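1-deoxy-D-xylulose 5-phosphate reductoisomerase (Zymomonas mobilis, PDB 1R0K) catalyses the NADPH-dependent rearrangement and reduction of 1-deoxy-D-xylulose 5-phosphate to 2-C-methyl-D-erythritol 4-phosphate, the first of six steps from that substrate to isopentenyl diphosphate. Local coordinates at residues 97-102 with 108-113; 322-327 with 357-362. All blocks are in the same frame, centred on the assembly; numbering follows the deposited sequence.

Contact 1 (97-102 with 108-113); sequences TMAAII and KATLAA
The beta-alpha-beta unit of strand 96-99, helix 107-115 and strand 119-122, part of the Rossmann-type NADPH-binding domain, brings Thr97, Ala99 and Ile101 against Ala113, Thr110 and Ala109. Alternate residues of the strand and the turn after it face the helix, and each meets one helix residue, in reverse order along the chain. The helix side is two alanines and a threonine, residues short enough to let the helix lie close to the sheet, with the CA atoms of Ala99 and Thr110 5.9 Å apart. At the start of the strand segment, methyl CG2 of Thr97 stands 4.0 Å from CB of Ala113. This methyl lies anti to the backbone N, which puts it on the helix side; a beta-branched residue also suits an interior strand of the parallel sheet, between strands 5-10 and 119-122, hydrogen-bonded through its backbone to Thr119 and Ala121. Ile101, past the strand end, reaches back with its delta methyl, CD1, which lies 4.2 Å from CB of Ala109, while Leu10 of the neighbouring strand 5-10 touches both of these side chains. The loop after strand 119-122 returns to the contact: Asn124, predicted to bind NADPH, gives its ND2 to the carbonyl O of Ile101 and packs on Thr110. Between the Thr97 and Ile101 pairs, Ala99 presents CB to the forked end of Thr110, 3.9 Å from OG1 and 4.2 Å from CG2. The hydroxyl is turned beside its own backbone N (chi1 -62°) and bonds the carbonyl O of Gly106, one turn back. A water links the two segments, donating to OG1 of Thr110 at 2.8 Å and accepting from the backbone N of Ile101 at 3.2 Å.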
loop_
_atom_site.group_PDB
_atom_site.type_symbol
_atom_site.label_atom_id
_atom_site.label_comp_id
_atom_site.label_asym_id
_atom_site.label_seq_id
_atom_site.Cartn_x
_atom_site.Cartn_y
_atom_site.Cartn_z
ATOM N N THR B 97 16.584 -11.071 -15.803
ATOM C CA THR B 97 17.374 -10.102 -16.549
ATOM C C THR B 97 17.061 -8.670 -16.167
ATOM O O THR B 97 15.912 -8.239 -16.230
ATOM C CB THR B 97 17.127 -10.213 -18.075
ATOM O OG1 THR B 97 17.491 -11.519 -18.528
ATOM C CG2 THR B 97 17.949 -9.162 -18.832
ATOM N N MET B 98 18.090 -7.933 -15.768
ATOM C CA MET B 98 17.925 -6.529 -15.437
ATOM C C MET B 98 18.236 -5.793 -16.735
ATOM O O MET B 98 19.369 -5.821 -17.213
ATOM C CB MET B 98 18.909 -6.110 -14.334
ATOM C CG MET B 98 19.028 -4.600 -14.140
ATOM S SD MET B 98 17.451 -3.758 -13.852
ATOM C CE MET B 98 17.184 -4.154 -12.153
ATOM N N ALA B 99 17.221 -5.163 -17.320
ATOM C CA ALA B 99 17.391 -4.425 -18.567
ATOM C C ALA B 99 17.635 -2.974 -18.197
ATOM O O ALA B 99 16.691 -2.199 -18.040
ATOM C CB ALA B 99 16.147 -4.545 -19.417
ATOM N N ALA B 100 18.906 -2.608 -18.068
ATOM C CA ALA B 100 19.252 -1.257 -17.668
ATOM C C ALA B 100 20.089 -0.464 -18.667
ATOM O O ALA B 100 20.688 0.545 -18.305
ATOM C CB ALA B 100 19.944 -1.293 -16.312
ATOM N N ILE B 101 20.143 -0.920 -19.913
ATOM C CA ILE B 101 20.876 -0.195 -20.947
ATOM C C ILE B 101 19.954 0.964 -21.328
ATOM O O ILE B 101 18.812 0.734 -21.708
ATOM C CB ILE B 101 21.111 -1.075 -22.197
ATOM C CG1 ILE B 101 21.998 -2.271 -21.833
ATOM C CG2 ILE B 101 21.766 -0.243 -23.306
ATOM C CD1 ILE B 101 22.093 -3.311 -22.929
ATOM N N ILE B 102 20.434 2.200 -21.229
ATOM C CA ILE B 102 19.584 3.348 -21.554
ATOM C C ILE B 102 19.582 3.729 -23.033
ATOM O O ILE B 102 20.477 3.342 -23.786
ATOM C CB ILE B 102 19.992 4.595 -20.736
ATOM C CG1 ILE B 102 21.339 5.132 -21.225
ATOM C CG2 ILE B 102 20.090 4.231 -19.258
ATOM C CD1 ILE B 102 21.756 6.436 -20.560
ATOM N N LYS B 108 16.976 -3.296 -28.618
ATOM C CA LYS B 108 17.228 -4.619 -29.183
ATOM C C LYS B 108 17.483 -5.711 -28.151
ATOM O O LYS B 108 16.885 -6.783 -28.218
ATOM C CB LYS B 108 18.410 -4.560 -30.149
ATOM C CG LYS B 108 18.071 -4.019 -31.522
ATOM C CD LYS B 108 17.216 -5.006 -32.283
ATOM C CE LYS B 108 17.008 -4.563 -33.721
ATOM N NZ LYS B 108 16.227 -5.576 -34.487
ATOM N N ALA B 109 18.376 -5.446 -27.204
ATOM C CA ALA B 109 18.696 -6.429 -26.175
ATOM C C ALA B 109 17.506 -6.632 -25.246
ATOM O O ALA B 109 17.225 -7.753 -24.817
ATOM C CB ALA B 109 19.915 -5.976 -25.370
ATOM N N THR B 110 16.815 -5.542 -24.933
ATOM C CA THR B 110 15.656 -5.605 -24.048
ATOM C C THR B 110 14.578 -6.486 -24.670
ATOM O O THR B 110 14.033 -7.373 -24.015
ATOM C CB THR B 110 15.098 -4.190 -23.777
ATOM O OG1 THR B 110 16.098 -3.409 -23.108
ATOM C CG2 THR B 110 13.858 -4.252 -22.903
ATOM N N LEU B 111 14.280 -6.252 -25.943
ATOM C CA LEU B 111 13.270 -7.051 -26.621
ATOM C C LEU B 111 13.711 -8.508 -26.682
ATOM O O LEU B 111 12.907 -9.416 -26.469
ATOM C CB LEU B 111 13.029 -6.532 -28.035
ATOM C CG LEU B 111 12.025 -7.350 -28.856
ATOM C CD1 LEU B 111 10.756 -7.573 -28.055
ATOM C CD2 LEU B 111 11.723 -6.622 -30.159
ATOM N N ALA B 112 14.988 -8.731 -26.983
ATOM C CA ALA B 112 15.515 -10.088 -27.057
ATOM C C ALA B 112 15.290 -10.823 -25.736
ATOM O O ALA B 112 14.821 -11.962 -25.726
ATOM C CB ALA B 112 17.005 -10.065 -27.399
ATOM N N ALA B 113 15.627 -10.172 -24.625
ATOM C CA ALA B 113 15.444 -10.763 -23.300
ATOM C C ALA B 113 13.961 -11.064 -23.052
ATOM O O ALA B 113 13.603 -12.136 -22.559
ATOM C CB ALA B 113 15.963 -9.809 -22.229
HETATM O O HOH W 1 18.237 -2.951 -21.415
#

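Contact 2 (322-327 with 357-362); sequences PAVMNA and YTPATP
Val324 and Tyr357 meet at a slant, the two gamma methyls of the valine reaching the CD2 side of the phenol ring. CG2 of Val324 comes nearest, 3.8 Å from CD2 of Tyr357, with the next ring carbon, CE2, only slightly farther off. Its sister CG1 sits 4.0 Å from the carbonyl O of Tyr357, so the fork of the valine spans ring and backbone of the same residue. The orientation follows from chi1 of 173°, which sets CG1 anti to the backbone N and leaves CG2 beside that N, directed at the loop. Pro359 fills the angle between them. Its CD is 4.0 Å from CG2 of Val324 and also stands 3.4 Å above the plane of the Tyr357 ring, over its centre, in a CH-pi-like placement. Methyl CG2 thus touches the tyrosine ring and the proline ring that covers one of its faces. Beta-branched valine offers two methyls on a short stem, enough to fill this spot from a helix without a long flexible chain; proline, with its fixed ring, gives the loop a rigid apolar surface. With an alanine here both methyls go, which would probably leave a gap beside CD2 of Tyr357 and CD of Pro359 and the tyrosine ring less firmly held on that side. Thr353 and Leu354 of helix 345-356 also touch Val324, and Glu374 of helix 365-385 touches Tyr357. The arrangement is that of an interhelical connection in an all-helical bundle: the loop joining helices 345-356 and 365-385 is packed on helix 321-337 of the C-terminal domain.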
loop_
_atom_site.group_PDB
_atom_site.type_symbol
_atom_site.label_atom_id
_atom_site.label_comp_id
_atom_site.label_asym_id
_atom_site.label_seq_id
_atom_site.Cartn_x
_atom_site.Cartn_y
_atom_site.Cartn_z
ATOM N N PRO B 322 4.061 8.902 -29.053
ATOM C CA PRO B 322 4.988 8.877 -27.916
ATOM C C PRO B 322 6.457 8.831 -28.353
ATOM O O PRO B 322 7.297 9.525 -27.791
ATOM C CB PRO B 322 4.557 7.626 -27.158
ATOM C CG PRO B 322 3.063 7.600 -27.407
ATOM C CD PRO B 322 3.004 7.888 -28.890
ATOM N N ALA B 323 6.765 8.016 -29.359
ATOM C CA ALA B 323 8.136 7.922 -29.841
ATOM C C ALA B 323 8.573 9.266 -30.419
ATOM O O ALA B 323 9.703 9.713 -30.200
ATOM C CB ALA B 323 8.253 6.824 -30.907
ATOM N N VAL B 324 7.678 9.909 -31.161
ATOM C CA VAL B 324 7.986 11.202 -31.767
ATOM C C VAL B 324 8.222 12.234 -30.681
ATOM O O VAL B 324 9.163 13.019 -30.756
ATOM C CB VAL B 324 6.833 11.686 -32.683
ATOM C CG1 VAL B 324 7.104 13.101 -33.173
ATOM C CG2 VAL B 324 6.684 10.736 -33.863
ATOM N N MET B 325 7.367 12.228 -29.665
ATOM C CA MET B 325 7.507 13.175 -28.563
ATOM C C MET B 325 8.850 13.001 -27.864
ATOM O O MET B 325 9.543 13.979 -27.583
ATOM C CB MET B 325 6.385 12.978 -27.546
ATOM C CG MET B 325 6.432 13.959 -26.388
ATOM S SD MET B 325 5.211 13.559 -25.128
ATOM C CE MET B 325 6.100 12.325 -24.201
ATOM N N ASN B 326 9.210 11.751 -27.585
ATOM C CA ASN B 326 10.469 11.458 -26.905
ATOM C C ASN B 326 11.673 11.918 -27.717
ATOM O O ASN B 326 12.572 12.572 -27.186
ATOM C CB ASN B 326 10.598 9.961 -26.630
ATOM C CG ASN B 326 11.897 9.616 -25.936
ATOM O OD1 ASN B 326 12.112 9.990 -24.781
ATOM N ND2 ASN B 326 12.778 8.908 -26.640
ATOM N N ALA B 327 11.694 11.576 -29.001
ATOM C CA ALA B 327 12.803 11.969 -29.864
ATOM C C ALA B 327 12.909 13.487 -29.969
ATOM O O ALA B 327 13.998 14.044 -29.873
ATOM C CB ALA B 327 12.636 11.360 -31.251
ATOM N N TYR B 357 5.110 15.967 -37.810
ATOM C CA TYR B 357 5.523 14.620 -38.185
ATOM C C TYR B 357 4.635 13.571 -37.531
ATOM O O TYR B 357 4.703 13.341 -36.327
ATOM C CB TYR B 357 6.985 14.398 -37.788
ATOM C CG TYR B 357 7.511 13.021 -38.122
ATOM C CD1 TYR B 357 7.449 12.525 -39.425
ATOM C CD2 TYR B 357 8.072 12.212 -37.134
ATOM C CE1 TYR B 357 7.934 11.249 -39.732
ATOM C CE2 TYR B 357 8.563 10.945 -37.432
ATOM C CZ TYR B 357 8.491 10.470 -38.731
ATOM O OH TYR B 357 8.987 9.223 -39.024
ATOM N N THR B 358 3.807 12.925 -38.344
ATOM C CA THR B 358 2.877 11.921 -37.848
ATOM C C THR B 358 2.959 10.611 -38.628
ATOM O O THR B 358 2.060 10.279 -39.396
ATOM C CB THR B 358 1.448 12.459 -37.926
ATOM O OG1 THR B 358 1.192 12.915 -39.260
ATOM C CG2 THR B 358 1.261 13.624 -36.957
ATOM N N PRO B 359 4.039 9.839 -38.424
ATOM C CA PRO B 359 4.236 8.560 -39.113
ATOM C C PRO B 359 3.253 7.476 -38.660
ATOM O O PRO B 359 2.501 7.663 -37.703
ATOM C CB PRO B 359 5.677 8.213 -38.766
ATOM C CG PRO B 359 5.791 8.727 -37.363
ATOM C CD PRO B 359 5.123 10.082 -37.453
ATOM N N ALA B 360 3.266 6.343 -39.355
ATOM C CA ALA B 360 2.379 5.236 -39.022
ATOM C C ALA B 360 2.844 4.526 -37.755
ATOM O O ALA B 360 4.000 4.650 -37.351
ATOM C CB ALA B 360 2.324 4.249 -40.188
ATOM N N THR B 361 1.937 3.783 -37.129
ATOM C CA THR B 361 2.261 3.042 -35.918
ATOM C C THR B 361 3.403 2.070 -36.208
ATOM O O THR B 361 3.398 1.383 -37.227
ATOM C CB THR B 361 1.052 2.229 -35.421
ATOM O OG1 THR B 361 -0.051 3.109 -35.183
ATOM C CG2 THR B 361 1.395 1.503 -34.129
ATOM N N PRO B 362 4.398 2.001 -35.313
ATOM C CA PRO B 362 5.534 1.093 -35.510
ATOM C C PRO B 362 5.072 -0.361 -35.485
ATOM O O PRO B 362 4.204 -0.718 -34.693
ATOM C CB PRO B 362 6.442 1.409 -34.320
ATOM C CG PRO B 362 6.072 2.805 -33.950
ATOM C CD PRO B 362 4.581 2.808 -34.098
#

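In the fold
Contact 1 belongs to the NADPH-binding domain and contact 2 to the helical C-terminal domain, and the two follow one another along the chain. Their centres are 21 Å apart and their nearest atoms about 9 Å, so they do not touch. Helix 365-385 touches residues of both: its Leu365 and Phe369 meet Lys108, whose NZ forms a salt bridge with Glu366, while its Ile371 meets Pro362 and its Glu374 meets Tyr357. Only contact 1 lies near the predicted NADPH site, with the side chain of Thr110 about 4 Å from that of Asn124 and that of Ile101 about 8 Å from that of Glu126; contact 2 lies away from the predicted substrate, metal and cofactor residues.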